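Local structure of PHOX (Pseudomonas fluorescens, 3ZWU) at residues Asp69-Phe74 with Met85-Glu90; Phe176-Asn181 with Tyr189-Glu194; His272-Leu277 with Pro386-Val391. The protein catalyses the hydrolysis of phosphate monoesters as an alkaline phosphatase, at a metal site that here holds a mu-oxo-diiron unit, calcium ions and vanadate. All coordinates share one frame; numbering follows the deposited sequence.

Interaction 1 (Asp69-Phe74 with Met85-Glu90); sequences DGMSLF and MAINNE. With FEO (mu-oxo-diiron), chain I; VO4 (vanadate ion), chain C.
Met71 and Ile87 face each other as a non-hydrogen-bonded pair, and here the packing is tight: CB of Met71 lies 3.7 Å from CG1 of Ile87. With CG placed between the backbone N and the carbonyl carbon (chi1 56°), the extended thioether of Met71 runs alongside Ile87 and Met85, its SD 3.9 Å from CE of Met85. Flexible methionines suit this place beside the branched Ile87 and Leu73, and Phe546 packs on Met71, Leu73 and Met85. Leu73 and Met85 form a second such pair, and between the two Ser72 and Ala86 exchange two backbone hydrogen bonds; Gly70 O receives the backbone N of Asn88 at 2.8 Å. The other end is polar and watered. OD2 of Asp69 and OE1 of Glu90 are 3.1 Å apart, both acceptors, their carboxylates nearly perpendicular (84°). A water donates to OD2 of Asp69 and binds FE1, the iron that OE2 of Glu90 binds at 2.0 Å; the metal probably offsets the repulsion. OD1 of Asp69 is hydrogen-bonded to Thr534, and OE1 of Glu90 to Gln550. An antiparallel hairpin with metal-binding residues at one end is consistent with a beta-propeller blade facing a central active site.

Interaction 2 (Phe176-Asn181 with Tyr189-Glu194); sequences FQNCAN and YLTCEE. With FEO (mu-oxo-diiron), chain I; VO4 (vanadate ion), chain C.
The phenol of Tyr189 lies against CB of Asn181 across a beta hairpin whose register slips by one residue between Asn178 and Asn181, forming a beta bulge. CG of Tyr189 is anti to the backbone N (chi1 -178°), which sends the ring across the strand pair and puts OH of Tyr189 3.4 Å from CB of Asn181; the hydroxyl bonds to Asn88 of the neighbouring hairpin. The side chain of Leu190 touches Val249, while its O meets the CA of Asn181 at 3.2 Å in a CA-H...O contact. Thr191 is beta-branched, well suited to an extended strand, and its OG1 also bonds to Asn88. At Cys192 the two backbone groups differ: O accepts the amide N of Cys179 at 2.8 Å, whereas N makes a weak, bent bond (134°) to Ala180 O, where the bulge distorts the ladder. Glu193 sends its carboxylate to Lys263 and Thr175. N of Glu194 bonds to Gln177 O at 3.0 Å, almost straight (177°). The extended chain of Glu194 lets its carboxylate bridge the irons, OE1 to FE1 at 2.0 Å and OE2 to FE2 at 2.1 Å. Sulfur completes the hairpin's share: SG of Cys179 binds FE1 at 2.5 Å.

Interaction 3 (His272-Leu277 with Pro386-Val391); sequences HENAAL and PEWIVV. With CA (calcium ion), chain F; CA (calcium ion), chain G; FEO (mu-oxo-diiron), chain I; VO4 (vanadate ion), chain C.
Glu273 reaches past the backbone of Glu387 to the metals. CB of Glu273 lies 3.6 Å from Glu387 O, and CG of Glu273 is pressed against the same peptide and 3.5 Å from CD1 of Trp388. There the chain bends (chi2 97°), and the carboxylate plane is turned obliquely to the indole. Of the oxygens of Glu273, OE1 binds FE2 at 2.0 Å, and OE2 binds a calcium ion at 2.3 Å while sitting at the indole edge, near the ring plane. A glutamate is long enough to pass the backbone and bring oxygens to two cations. Glu387 comes in from the neighbouring strand, its OE2 on FE2 at 2.1 Å and also on two calcium ions, more distantly on the one Glu273 binds, with OE1 joining OE2 on the other. The cations they share, FE2 and the first calcium, probably offset the repulsion of the two carboxylates. NE1 of Trp388 donates to a water bound to that calcium, a second-shell link.

The two segments run in roughly the same direction, 20° apart, consistent with neighbouring inner-edge segments in a beta-propeller. Asn274 spans them with its amide. OD1 of Asn274 accepts Ile389 N at 2.8 Å, the donor 44° above the carbonyl plane, and ND2 gives a hydrogen in its own amide plane to Ile389 O, also at 2.8 Å. A water donates to OD1 and to Glu387 O and accepts from Asn274 N, fixing the amide's rotation. With an alanine here, both backbone groups of Ile389 would probably lose their mates and the water one of its acceptors, leaving the two segments less firmly joined. Further on, the small Ala276 lets the strands come close, its CB 3.8 Å from CG2 of Ile389 and touching CG2 of Val391.

Overall arrangement
The three contacts follow one another along the chain, each closing before the next opens, and belong to three different sheets. The centres of interactions 1 and 2 are about 9 Å apart, those of 2 and 3 about 10 Å, and those of 1 and 3 about 14 Å, so interaction 2 sits between the others. ND2 of Asn88 in interaction 1 is hydrogen-bonded to Cys179 O in interaction 2, and Ala180 of interaction 2 probably bonds through N to Glu273 O of interaction 3. Trp388 also packs on Gly70. All three supply ligands to one metal cluster, which gathers distant sequence around the vanadate, consistent with an active site at the propeller axis.

Interaction 1 (Asp69-Phe74 with Met85-Glu90)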
loop_
_atom_site.group_PDB
_atom_site.type_symbol
_atom_site.label_atom_id
_atom_site.label_comp_id
_atom_site.label_asym_id
_atom_site.label_seq_id
_atom_site.Cartn_x
_atom_site.Cartn_y
_atom_site.Cartn_z
ATOM N N ASP A 69 7.990 0.874 -0.330
ATOM C CA ASP A 69 6.646 1.187 0.131
ATOM C C ASP A 69 6.219 0.221 1.245
ATOM O O ASP A 69 6.950 0.134 2.229
ATOM C CB ASP A 69 5.737 1.203 -1.110
ATOM C CG ASP A 69 4.473 2.029 -0.995
ATOM O OD1 ASP A 69 3.992 2.224 0.140
ATOM O OD2 ASP A 69 3.965 2.474 -2.043
ATOM N N GLY A 70 5.081 -0.494 1.140
ATOM C CA GLY A 70 4.668 -1.397 2.206
ATOM C C GLY A 70 5.705 -2.464 2.513
ATOM O O GLY A 70 6.451 -2.887 1.630
ATOM N N MET A 71 5.737 -2.901 3.766
ATOM C CA MET A 71 6.687 -3.909 4.197
ATOM C C MET A 71 6.249 -4.616 5.459
ATOM O O MET A 71 5.531 -4.044 6.278
ATOM C CB MET A 71 8.069 -3.277 4.413
ATOM C CG MET A 71 8.073 -2.118 5.386
ATOM S SD MET A 71 9.723 -1.437 5.564
ATOM C CE MET A 71 9.376 -0.046 6.567
ATOM N N SER A 72 6.726 -5.847 5.634
ATOM C CA SER A 72 6.464 -6.646 6.820
ATOM C C SER A 72 7.746 -7.293 7.279
ATOM O O SER A 72 8.610 -7.588 6.457
ATOM C CB SER A 72 5.456 -7.747 6.528
ATOM O OG SER A 72 4.153 -7.227 6.320
ATOM N N LEU A 73 7.843 -7.546 8.583
ATOM C CA LEU A 73 8.972 -8.219 9.201
ATOM C C LEU A 73 8.506 -9.606 9.639
ATOM O O LEU A 73 7.408 -9.743 10.186
ATOM C CB LEU A 73 9.475 -7.414 10.402
ATOM C CG LEU A 73 10.717 -7.992 11.092
ATOM C CD1 LEU A 73 11.659 -6.888 11.535
ATOM C CD2 LEU A 73 10.346 -8.874 12.283
ATOM N N PHE A 74 9.356 -10.622 9.435
ATOM C CA PHE A 74 9.073 -12.005 9.801
ATOM C C PHE A 74 10.154 -12.518 10.733
ATOM O O PHE A 74 11.337 -12.359 10.444
ATOM C CB PHE A 74 9.022 -12.879 8.550
ATOM C CG PHE A 74 7.882 -12.541 7.629
ATOM C CD1 PHE A 74 7.994 -11.509 6.710
ATOM C CD2 PHE A 74 6.685 -13.226 7.705
ATOM C CE1 PHE A 74 6.926 -11.178 5.883
ATOM C CE2 PHE A 74 5.630 -12.911 6.862
ATOM C CZ PHE A 74 5.751 -11.880 5.968
ATOM N N MET A 85 12.684 -9.288 6.125
ATOM C CA MET A 85 11.775 -8.203 5.796
ATOM C C MET A 85 11.433 -8.313 4.326
ATOM O O MET A 85 12.328 -8.527 3.514
ATOM C CB MET A 85 12.390 -6.836 6.107
ATOM C CG MET A 85 12.548 -6.591 7.592
ATOM S SD MET A 85 13.278 -4.984 7.963
ATOM C CE MET A 85 11.931 -3.908 7.557
ATOM N N ALA A 86 10.141 -8.241 3.990
ATOM C CA ALA A 86 9.664 -8.250 2.612
ATOM C C ALA A 86 9.205 -6.826 2.373
ATOM O O ALA A 86 8.346 -6.343 3.106
ATOM C CB ALA A 86 8.513 -9.220 2.455
ATOM N N ILE A 87 9.841 -6.125 1.429
ATOM C CA ILE A 87 9.612 -4.703 1.202
ATOM C C ILE A 87 9.199 -4.454 -0.227
ATOM O O ILE A 87 9.928 -4.824 -1.147
ATOM C CB ILE A 87 10.902 -3.904 1.545
ATOM C CG1 ILE A 87 11.354 -4.126 3.008
ATOM C CG2 ILE A 87 10.707 -2.400 1.259
ATOM C CD1 ILE A 87 12.849 -3.954 3.230
ATOM N N ASN A 88 8.059 -3.790 -0.416
ATOM C CA ASN A 88 7.575 -3.474 -1.747
ATOM C C ASN A 88 8.385 -2.372 -2.378
ATOM O O ASN A 88 8.862 -1.475 -1.686
ATOM C CB ASN A 88 6.129 -3.013 -1.714
ATOM C CG ASN A 88 5.167 -4.088 -1.330
ATOM O OD1 ASN A 88 5.508 -5.267 -1.247
ATOM N ND2 ASN A 88 3.925 -3.712 -1.128
ATOM N N ASN A 89 8.463 -2.405 -3.701
ATOM C CA ASN A 89 9.122 -1.396 -4.518
ATOM C C ASN A 89 8.069 -0.993 -5.532
ATOM O O ASN A 89 7.748 -1.762 -6.435
ATOM C CB ASN A 89 10.346 -1.986 -5.172
ATOM C CG ASN A 89 11.379 -2.409 -4.165
ATOM O OD1 ASN A 89 11.745 -3.587 -4.087
ATOM N ND2 ASN A 89 11.913 -1.457 -3.413
ATOM N N GLU A 90 7.466 0.177 -5.332
ATOM C CA GLU A 90 6.294 0.577 -6.095
ATOM C C GLU A 90 6.523 1.071 -7.498
ATOM O O GLU A 90 5.811 0.661 -8.408
ATOM C CB GLU A 90 5.497 1.603 -5.296
ATOM C CG GLU A 90 4.101 1.808 -5.853
ATOM C CD GLU A 90 3.288 2.850 -5.127
ATOM O OE1 GLU A 90 3.838 3.934 -4.824
ATOM O OE2 GLU A 90 2.085 2.598 -4.899
HETATM FE FE1 FEO I . 0.625 3.377 -3.771
HETATM FE FE2 FEO I . -2.563 4.604 -2.918
HETATM O O FEO I . -0.673 4.402 -2.682
HETATM V V VO4 C . -0.096 6.335 -3.876
HETATM O O1 VO4 C . 0.406 7.783 -4.718
HETATM O O2 VO4 C . 0.433 6.797 -2.259
HETATM O O3 VO4 C . 0.808 5.186 -4.802
HETATM O O4 VO4 C . -1.820 6.378 -4.072
HETATM O O HOH W 1 2.037 4.199 -2.271
#

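Interaction 2 (Phe176-Asn181 with Tyr189-Glu194)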
loop_
_atom_site.group_PDB
_atom_site.type_symbol
_atom_site.label_atom_id
_atom_site.label_comp_id
_atom_site.label_asym_id
_atom_site.label_seq_id
_atom_site.Cartn_x
_atom_site.Cartn_y
_atom_site.Cartn_z
ATOM N N PHE A 176 4.314 -5.616 -10.345
ATOM C CA PHE A 176 4.860 -4.266 -10.394
ATOM C C PHE A 176 3.827 -3.302 -9.833
ATOM O O PHE A 176 2.706 -3.728 -9.538
ATOM C CB PHE A 176 5.317 -3.912 -11.816
ATOM C CG PHE A 176 4.304 -4.172 -12.896
ATOM C CD1 PHE A 176 3.266 -3.282 -13.123
ATOM C CD2 PHE A 176 4.394 -5.301 -13.698
ATOM C CE1 PHE A 176 2.322 -3.530 -14.114
ATOM C CE2 PHE A 176 3.450 -5.543 -14.692
ATOM C CZ PHE A 176 2.409 -4.668 -14.879
ATOM N N GLN A 177 4.213 -2.038 -9.589
ATOM C CA GLN A 177 3.324 -1.052 -8.963
ATOM C C GLN A 177 2.881 -1.582 -7.591
ATOM O O GLN A 177 1.741 -1.389 -7.164
ATOM C CB GLN A 177 2.165 -0.666 -9.892
ATOM C CG GLN A 177 2.624 0.183 -11.079
ATOM C CD GLN A 177 3.031 1.609 -10.754
ATOM O OE1 GLN A 177 2.641 2.166 -9.727
ATOM N NE2 GLN A 177 3.760 2.265 -11.610
ATOM N N ASN A 178 3.829 -2.225 -6.888
ATOM C CA ASN A 178 3.599 -2.848 -5.590
ATOM C C ASN A 178 3.498 -1.778 -4.544
ATOM O O ASN A 178 4.488 -1.136 -4.208
ATOM C CB ASN A 178 4.702 -3.821 -5.243
ATOM C CG ASN A 178 4.756 -4.931 -6.241
ATOM O OD1 ASN A 178 5.220 -4.723 -7.358
ATOM N ND2 ASN A 178 4.128 -6.053 -5.942
ATOM N N CYS A 179 2.290 -1.571 -4.059
ATOM C CA CYS A 179 1.975 -0.498 -3.146
ATOM C C CYS A 179 2.157 -0.917 -1.697
ATOM O O CYS A 179 3.278 -0.821 -1.194
ATOM C CB CYS A 179 0.569 0.005 -3.443
ATOM S SG CYS A 179 0.043 1.360 -2.381
ATOM N N ALA A 180 1.128 -1.438 -1.025
ATOM C CA ALA A 180 1.313 -1.849 0.352
ATOM C C ALA A 180 1.111 -3.348 0.554
ATOM O O ALA A 180 1.186 -4.111 -0.419
ATOM C CB ALA A 180 0.505 -0.983 1.295
ATOM N N ASN A 181 0.967 -3.788 1.801
ATOM C CA ASN A 181 1.148 -5.159 2.177
ATOM C C ASN A 181 0.139 -5.782 3.099
ATOM O O ASN A 181 -0.762 -5.128 3.610
ATOM C CB ASN A 181 2.498 -5.192 2.909
ATOM C CG ASN A 181 2.486 -4.375 4.194
ATOM O OD1 ASN A 181 2.099 -3.193 4.198
ATOM N ND2 ASN A 181 2.827 -4.986 5.319
ATOM N N TYR A 189 3.739 -13.391 3.001
ATOM C CA TYR A 189 3.652 -11.968 2.739
ATOM C C TYR A 189 2.691 -11.719 1.603
ATOM O O TYR A 189 2.732 -12.435 0.608
ATOM C CB TYR A 189 5.040 -11.470 2.334
ATOM C CG TYR A 189 5.122 -9.983 2.084
ATOM C CD1 TYR A 189 4.909 -9.073 3.109
ATOM C CD2 TYR A 189 5.452 -9.485 0.829
ATOM C CE1 TYR A 189 5.036 -7.702 2.900
ATOM C CE2 TYR A 189 5.577 -8.117 0.605
ATOM C CZ TYR A 189 5.369 -7.227 1.647
ATOM O OH TYR A 189 5.473 -5.870 1.443
ATOM N N LEU A 190 1.847 -10.690 1.733
ATOM C CA LEU A 190 0.945 -10.290 0.669
ATOM C C LEU A 190 1.425 -8.952 0.132
ATOM O O LEU A 190 1.673 -8.044 0.923
ATOM C CB LEU A 190 -0.499 -10.162 1.158
ATOM C CG LEU A 190 -1.109 -11.413 1.774
ATOM C CD1 LEU A 190 -2.548 -11.163 2.188
ATOM C CD2 LEU A 190 -1.052 -12.593 0.811
ATOM N N THR A 191 1.604 -8.844 -1.193
ATOM C CA THR A 191 1.978 -7.597 -1.857
ATOM C C THR A 191 0.822 -7.230 -2.768
ATOM O O THR A 191 0.186 -8.108 -3.362
ATOM C CB THR A 191 3.344 -7.665 -2.536
ATOM O OG1 THR A 191 3.672 -6.356 -2.988
ATOM C CG2 THR A 191 3.399 -8.618 -3.701
ATOM N N CYS A 192 0.544 -5.934 -2.860
ATOM C CA CYS A 192 -0.622 -5.414 -3.543
ATOM C C CYS A 192 -0.279 -4.608 -4.764
ATOM O O CYS A 192 0.438 -3.622 -4.648
ATOM C CB CYS A 192 -1.409 -4.580 -2.549
ATOM S SG CYS A 192 -2.135 -5.551 -1.210
ATOM N N GLU A 193 -0.846 -4.979 -5.921
ATOM C CA GLU A 193 -0.637 -4.264 -7.178
ATOM C C GLU A 193 -1.670 -3.158 -7.263
ATOM O O GLU A 193 -2.868 -3.444 -7.303
ATOM C CB GLU A 193 -0.774 -5.218 -8.359
ATOM C CG GLU A 193 0.309 -6.278 -8.348
ATOM C CD GLU A 193 0.094 -7.456 -9.270
ATOM O OE1 GLU A 193 -1.009 -7.588 -9.848
ATOM O OE2 GLU A 193 1.046 -8.252 -9.422
ATOM N N GLU A 194 -1.216 -1.897 -7.250
ATOM C CA GLU A 194 -2.105 -0.744 -7.225
ATOM C C GLU A 194 -2.262 -0.086 -8.583
ATOM O O GLU A 194 -3.147 -0.491 -9.327
ATOM C CB GLU A 194 -1.645 0.243 -6.149
ATOM C CG GLU A 194 -2.566 1.435 -5.948
ATOM C CD GLU A 194 -1.943 2.552 -5.143
ATOM O OE1 GLU A 194 -0.700 2.685 -5.166
ATOM O OE2 GLU A 194 -2.705 3.341 -4.545
HETATM FE FE1 FEO I . 0.625 3.377 -3.771
HETATM FE FE2 FEO I . -2.563 4.604 -2.918
HETATM O O FEO I . -0.673 4.402 -2.682
HETATM V V VO4 C . -0.096 6.335 -3.876
HETATM O O1 VO4 C . 0.406 7.783 -4.718
HETATM O O2 VO4 C . 0.433 6.797 -2.259
HETATM O O3 VO4 C . 0.808 5.186 -4.802
HETATM O O4 VO4 C . -1.820 6.378 -4.072
HETATM O O HOH W 1 2.037 4.199 -2.271
#

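Interaction 3 (His272-Leu277 with Pro386-Val391)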
loop_
_atom_site.group_PDB
_atom_site.type_symbol
_atom_site.label_atom_id
_atom_site.label_comp_id
_atom_site.label_asym_id
_atom_site.label_seq_id
_atom_site.Cartn_x
_atom_site.Cartn_y
_atom_site.Cartn_z
ATOM N N HIS A 272 -5.259 -2.309 -5.668
ATOM C CA HIS A 272 -5.071 -2.701 -4.274
ATOM C C HIS A 272 -4.022 -1.874 -3.566
ATOM O O HIS A 272 -2.885 -1.819 -4.030
ATOM C CB HIS A 272 -4.628 -4.166 -4.176
ATOM C CG HIS A 272 -5.647 -5.163 -4.588
ATOM N ND1 HIS A 272 -6.528 -5.713 -3.681
ATOM C CD2 HIS A 272 -5.840 -5.738 -5.792
ATOM C CE1 HIS A 272 -7.249 -6.585 -4.369
ATOM N NE2 HIS A 272 -6.874 -6.624 -5.646
ATOM N N GLU A 273 -4.363 -1.309 -2.398
ATOM C CA GLU A 273 -3.396 -0.582 -1.590
ATOM C C GLU A 273 -2.725 -1.584 -0.643
ATOM O O GLU A 273 -1.551 -1.881 -0.833
ATOM C CB GLU A 273 -4.049 0.561 -0.817
ATOM C CG GLU A 273 -3.019 1.376 -0.048
ATOM C CD GLU A 273 -2.541 2.643 -0.717
ATOM O OE1 GLU A 273 -3.138 3.053 -1.740
ATOM O OE2 GLU A 273 -1.532 3.208 -0.237
ATOM N N ASN A 274 -3.449 -2.094 0.368
ATOM C CA ASN A 274 -2.902 -3.065 1.314
ATOM C C ASN A 274 -3.915 -4.181 1.558
ATOM O O ASN A 274 -4.988 -4.184 0.946
ATOM C CB ASN A 274 -2.414 -2.375 2.602
ATOM C CG ASN A 274 -3.358 -2.325 3.763
ATOM O OD1 ASN A 274 -4.560 -2.098 3.594
ATOM N ND2 ASN A 274 -2.823 -2.366 4.983
ATOM N N ALA A 275 -3.558 -5.139 2.407
ATOM C CA ALA A 275 -4.386 -6.298 2.713
ATOM C C ALA A 275 -4.317 -6.530 4.213
ATOM O O ALA A 275 -3.292 -6.986 4.710
ATOM C CB ALA A 275 -3.860 -7.513 1.958
ATOM N N ALA A 276 -5.371 -6.147 4.946
ATOM C CA ALA A 276 -5.384 -6.238 6.406
ATOM C C ALA A 276 -5.979 -7.555 6.866
ATOM O O ALA A 276 -7.160 -7.808 6.621
ATOM C CB ALA A 276 -6.163 -5.069 6.997
ATOM N N LEU A 277 -5.184 -8.369 7.580
ATOM C CA LEU A 277 -5.618 -9.682 8.044
ATOM C C LEU A 277 -6.372 -9.637 9.366
ATOM O O LEU A 277 -5.985 -8.936 10.300
ATOM C CB LEU A 277 -4.430 -10.660 8.173
ATOM C CG LEU A 277 -4.103 -11.535 6.957
ATOM C CD1 LEU A 277 -5.097 -12.672 6.790
ATOM C CD2 LEU A 277 -3.967 -10.721 5.690
ATOM N N PRO A 386 -9.651 5.079 -0.672
ATOM C CA PRO A 386 -9.234 4.188 0.392
ATOM C C PRO A 386 -7.778 3.789 0.196
ATOM O O PRO A 386 -7.417 3.327 -0.887
ATOM C CB PRO A 386 -10.157 2.971 0.248
ATOM C CG PRO A 386 -11.301 3.433 -0.536
ATOM C CD PRO A 386 -10.834 4.568 -1.385
ATOM N N GLU A 387 -6.940 4.001 1.214
ATOM C CA GLU A 387 -5.559 3.565 1.148
ATOM C C GLU A 387 -5.382 2.452 2.183
ATOM O O GLU A 387 -6.069 1.437 2.044
ATOM C CB GLU A 387 -4.561 4.739 1.187
ATOM C CG GLU A 387 -4.581 5.540 -0.105
ATOM C CD GLU A 387 -3.337 6.353 -0.408
ATOM O OE1 GLU A 387 -3.205 7.453 0.166
ATOM O OE2 GLU A 387 -2.490 5.902 -1.215
ATOM N N TRP A 388 -4.514 2.576 3.188
ATOM C CA TRP A 388 -4.247 1.449 4.071
ATOM C C TRP A 388 -5.342 1.178 5.061
ATOM O O TRP A 388 -5.974 2.104 5.562
ATOM C CB TRP A 388 -2.947 1.624 4.850
ATOM C CG TRP A 388 -1.695 1.651 4.037
ATOM C CD1 TRP A 388 -1.455 2.391 2.912
ATOM C CD2 TRP A 388 -0.430 1.144 4.456
ATOM N NE1 TRP A 388 -0.123 2.338 2.586
ATOM C CE2 TRP A 388 0.531 1.589 3.524
ATOM C CE3 TRP A 388 -0.007 0.389 5.557
ATOM C CZ2 TRP A 388 1.880 1.276 3.645
ATOM C CZ3 TRP A 388 1.335 0.096 5.685
ATOM C CH2 TRP A 388 2.259 0.531 4.731
ATOM N N ILE A 389 -5.512 -0.108 5.384
ATOM C CA ILE A 389 -6.434 -0.606 6.376
ATOM C C ILE A 389 -5.629 -1.369 7.423
ATOM O O ILE A 389 -4.714 -2.120 7.071
ATOM C CB ILE A 389 -7.515 -1.510 5.738
ATOM C CG1 ILE A 389 -8.297 -0.736 4.668
ATOM C CG2 ILE A 389 -8.461 -2.069 6.818
ATOM C CD1 ILE A 389 -9.261 -1.554 3.856
ATOM N N VAL A 390 -5.960 -1.177 8.704
ATOM C CA VAL A 390 -5.332 -1.914 9.799
ATOM C C VAL A 390 -6.399 -2.388 10.766
ATOM O O VAL A 390 -7.462 -1.774 10.873
ATOM C CB VAL A 390 -4.213 -1.143 10.528
ATOM C CG1 VAL A 390 -3.010 -0.941 9.622
ATOM C CG2 VAL A 390 -4.706 0.185 11.084
ATOM N N VAL A 391 -6.108 -3.485 11.465
ATOM C CA VAL A 391 -7.013 -4.094 12.429
ATOM C C VAL A 391 -6.334 -4.008 13.784
ATOM O O VAL A 391 -5.192 -4.450 13.916
ATOM C CB VAL A 391 -7.322 -5.557 12.039
ATOM C CG1 VAL A 391 -8.242 -6.213 13.064
ATOM C CG2 VAL A 391 -7.936 -5.631 10.642
HETATM CA CA CA F . 0.083 4.866 -0.503
HETATM CA CA CA G . -1.253 8.143 -1.278
HETATM FE FE1 FEO I . 0.625 3.377 -3.771
HETATM FE FE2 FEO I . -2.563 4.604 -2.918
HETATM O O FEO I . -0.673 4.402 -2.682
HETATM V V VO4 C . -0.096 6.335 -3.876
HETATM O O1 VO4 C . 0.406 7.783 -4.718
HETATM O O2 VO4 C . 0.433 6.797 -2.259
HETATM O O3 VO4 C . 0.808 5.186 -4.802
HETATM O O4 VO4 C . -1.820 6.378 -4.072
HETATM O O HOH W 2 -6.108 -1.232 1.549
HETATM O O HOH W 3 1.318 2.726 0.124
HETATM O O HOH W 4 2.138 5.569 0.614
HETATM O O HOH W 1 2.037 4.199 -2.271
HETATM O O HOH W 5 -2.039 10.142 -0.325
HETATM O O HOH W 6 -1.430 9.480 -3.323
#